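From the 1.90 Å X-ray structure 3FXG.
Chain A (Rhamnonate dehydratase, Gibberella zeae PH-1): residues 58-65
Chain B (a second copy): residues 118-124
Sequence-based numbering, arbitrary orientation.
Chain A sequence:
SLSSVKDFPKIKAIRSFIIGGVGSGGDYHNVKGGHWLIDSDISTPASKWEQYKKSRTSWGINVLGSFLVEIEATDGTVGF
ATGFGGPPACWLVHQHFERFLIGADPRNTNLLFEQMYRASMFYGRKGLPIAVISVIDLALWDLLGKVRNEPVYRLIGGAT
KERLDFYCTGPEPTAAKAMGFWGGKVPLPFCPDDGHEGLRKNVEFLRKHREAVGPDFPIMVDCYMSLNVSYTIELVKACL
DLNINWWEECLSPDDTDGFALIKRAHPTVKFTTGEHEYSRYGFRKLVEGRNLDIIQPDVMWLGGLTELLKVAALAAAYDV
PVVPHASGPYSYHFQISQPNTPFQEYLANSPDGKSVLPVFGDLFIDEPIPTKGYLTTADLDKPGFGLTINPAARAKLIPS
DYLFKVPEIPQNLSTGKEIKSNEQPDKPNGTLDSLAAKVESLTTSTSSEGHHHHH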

# COMPACT_ATOMS: atom_id res chain seq x y z
N SER A 58 5.60 -2.50 -44.69
CA SER A 58 5.67 -3.95 -44.85
C SER A 58 4.68 -4.65 -43.92
O SER A 58 3.97 -5.57 -44.35
CB SER A 58 7.09 -4.46 -44.56
OG SER A 58 7.45 -4.27 -43.20
N TRP A 59 4.60 -4.21 -42.67
CA TRP A 59 3.67 -4.81 -41.73
C TRP A 59 2.30 -4.14 -41.71
O TRP A 59 1.41 -4.56 -40.96
CB TRP A 59 4.26 -4.88 -40.31
CG TRP A 59 4.84 -3.61 -39.76
CD1 TRP A 59 6.15 -3.23 -39.80
CD2 TRP A 59 4.14 -2.59 -39.04
NE1 TRP A 59 6.31 -2.03 -39.14
CE2 TRP A 59 5.09 -1.61 -38.67
CE3 TRP A 59 2.80 -2.40 -38.67
CZ2 TRP A 59 4.75 -0.46 -37.95
CZ3 TRP A 59 2.46 -1.25 -37.95
CH2 TRP A 59 3.43 -0.30 -37.60
N GLY A 60 2.13 -3.10 -42.52
CA GLY A 60 0.83 -2.45 -42.63
C GLY A 60 0.52 -1.13 -41.94
O GLY A 60 -0.66 -0.82 -41.76
N ILE A 61 1.52 -0.34 -41.59
CA ILE A 61 1.24 0.93 -40.92
C ILE A 61 0.34 1.85 -41.77
O ILE A 61 -0.32 2.74 -41.25
CB ILE A 61 2.54 1.68 -40.58
CG1 ILE A 61 2.26 2.74 -39.51
CG2 ILE A 61 3.12 2.34 -41.83
CD1 ILE A 61 3.52 3.39 -38.93
N ASN A 62 0.31 1.60 -43.08
CA ASN A 62 -0.47 2.41 -44.00
C ASN A 62 -1.70 1.68 -44.54
O ASN A 62 -2.31 2.12 -45.52
CB ASN A 62 0.42 2.82 -45.18
CG ASN A 62 0.88 1.62 -46.00
OD1 ASN A 62 1.05 0.52 -45.47
ND2 ASN A 62 1.09 1.84 -47.29
N VAL A 63 -2.07 0.57 -43.91
CA VAL A 63 -3.20 -0.23 -44.38
C VAL A 63 -4.58 0.43 -44.38
O VAL A 63 -5.40 0.13 -45.25
CB VAL A 63 -3.29 -1.56 -43.58
CG1 VAL A 63 -3.76 -1.29 -42.15
CG2 VAL A 63 -4.22 -2.52 -44.29
N LEU A 64 -4.85 1.32 -43.43
CA LEU A 64 -6.16 1.95 -43.35
C LEU A 64 -6.45 3.07 -44.35
O LEU A 64 -7.51 3.10 -44.96
CB LEU A 64 -6.41 2.47 -41.93
CG LEU A 64 -6.46 1.38 -40.85
CD1 LEU A 64 -6.64 2.02 -39.49
CD2 LEU A 64 -7.60 0.43 -41.16
N GLY A 65 -5.51 4.00 -44.50
CA GLY A 65 -5.73 5.11 -45.41
C GLY A 65 -6.49 6.21 -44.70
O GLY A 65 -6.80 6.10 -43.51
N ARG B 118 0.65 -7.43 -32.86
CA ARG B 118 1.57 -6.31 -32.78
C ARG B 118 1.56 -5.42 -34.01
O ARG B 118 1.79 -4.21 -33.90
CB ARG B 118 2.99 -6.82 -32.47
CG ARG B 118 3.11 -7.37 -31.05
CD ARG B 118 4.50 -7.89 -30.72
NE ARG B 118 5.49 -6.83 -30.54
CZ ARG B 118 5.60 -6.06 -29.46
NH1 ARG B 118 4.76 -6.21 -28.44
NH2 ARG B 118 6.57 -5.16 -29.38
N ALA B 119 1.27 -5.99 -35.18
CA ALA B 119 1.23 -5.20 -36.41
C ALA B 119 -0.01 -4.31 -36.48
O ALA B 119 -0.03 -3.32 -37.20
CB ALA B 119 1.27 -6.14 -37.63
N SER B 120 -1.06 -4.67 -35.73
CA SER B 120 -2.30 -3.89 -35.73
C SER B 120 -2.47 -3.10 -34.44
O SER B 120 -3.52 -2.51 -34.18
CB SER B 120 -3.51 -4.81 -35.95
OG SER B 120 -3.67 -5.74 -34.89
N MSE B 121 -1.42 -3.09 -33.62
CA MSE B 121 -1.43 -2.39 -32.35
C MSE B 121 -1.80 -0.91 -32.50
O MSE B 121 -2.50 -0.35 -31.66
CB MSE B 121 -0.07 -2.54 -31.69
CG MSE B 121 0.06 -1.95 -30.31
SE MSE B 121 1.72 -2.54 -29.51
CE MSE B 121 1.10 -4.27 -28.92
N PHE B 122 -1.34 -0.27 -33.58
CA PHE B 122 -1.61 1.15 -33.77
C PHE B 122 -3.09 1.52 -33.93
O PHE B 122 -3.46 2.68 -33.76
CB PHE B 122 -0.79 1.70 -34.95
CG PHE B 122 -1.25 1.26 -36.31
CD1 PHE B 122 -2.04 2.10 -37.09
CD2 PHE B 122 -0.85 0.04 -36.84
CE1 PHE B 122 -2.42 1.73 -38.39
CE2 PHE B 122 -1.22 -0.34 -38.12
CZ PHE B 122 -2.01 0.51 -38.90
N TYR B 123 -3.94 0.54 -34.23
CA TYR B 123 -5.37 0.82 -34.36
C TYR B 123 -6.21 -0.27 -33.69
O TYR B 123 -7.43 -0.29 -33.83
CB TYR B 123 -5.76 0.95 -35.84
CG TYR B 123 -5.76 -0.36 -36.62
CD1 TYR B 123 -6.92 -1.14 -36.71
CD2 TYR B 123 -4.62 -0.80 -37.29
CE1 TYR B 123 -6.94 -2.32 -37.44
CE2 TYR B 123 -4.63 -1.99 -38.02
CZ TYR B 123 -5.79 -2.75 -38.09
OH TYR B 123 -5.81 -3.93 -38.80
N GLY B 124 -5.54 -1.16 -32.96
CA GLY B 124 -6.25 -2.26 -32.32
C GLY B 124 -6.12 -2.41 -30.81
O GLY B 124 -6.54 -1.54 -30.05

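Contacts between copies of one protein can rest largely on apolar packing, with side-chain rotamers deciding which surfaces meet. The meeting of these two segments of rhamnonate dehydratase is a compact example: no hydrogen bond crosses between them, and the 346 Å² buried, both sides summed, comes mainly from aromatic and aliphatic residues.

Phe122(B) is the centre of the contact. Its CA-to-CB bond points toward chain A, and with chi1 at 73° (p) and chi2 at 99° the ring extends into a pocket lined by Trp59(A), Gly60(A), Ile61(A), Val63(A) and Leu64(A). The tip of the ring meets backbone as well as side chain: CZ of Phe122(B) lies 3.4 Å from O of Gly60(A) and 3.7 Å from O of Ile61(A), while CG1 of Val63(A) approaches the ring edge, 4.1 Å from CZ of Phe122(B).

Part of the pocket wall is a type I beta turn from Gly60(A) to Val63(A), closed by a hydrogen bond from N of Val63(A) to O of Gly60(A) at 2.9 Å. That carbonyl oxygen thus serves the turn while also touching the phenylalanine ring. Gly60(A) has phi/psi of 102/22°, where a CB would be jammed against the carbonyl oxygen of Trp59(A); the local backbone by itself calls for glycine.

The CA-to-CB bond of Trp59(A) also points toward the chain B stretch, with chi1 at 50° (p) and chi2 at -95°. This conformation presents the edge of the indole to chain B: CE3 of Trp59(A) comes within 3.3 Å of O of Ala119(B), and CZ3 of Trp59(A) packs 3.7 Å from CD2 of Phe122(B). The six-membered ring of the indole and the phenyl ring have planes inclined at 67° and centroids 5.9 Å apart, an oblique pairing. The small side chain of Ala119(B) adds a looser apolar contact, its CB lying 4.2 Å from CE3 of Trp59(A).

At the other end, Leu64(A) adopts the m,t rotamer, which carries CD1 over one face of Tyr123(B). CD1 of Leu64(A) is 3.8 Å from CG of Tyr123(B) and 4.2 Å from the ring centroid, 27° off the normal, a CH-pi arrangement. Tyr123(B), with chi1 at 72° (p) and chi2 at 90°, offers that face here while its OH is hydrogen-bonded elsewhere in the structure. One side chain can therefore combine apolar packing through its ring with a satisfied polar end.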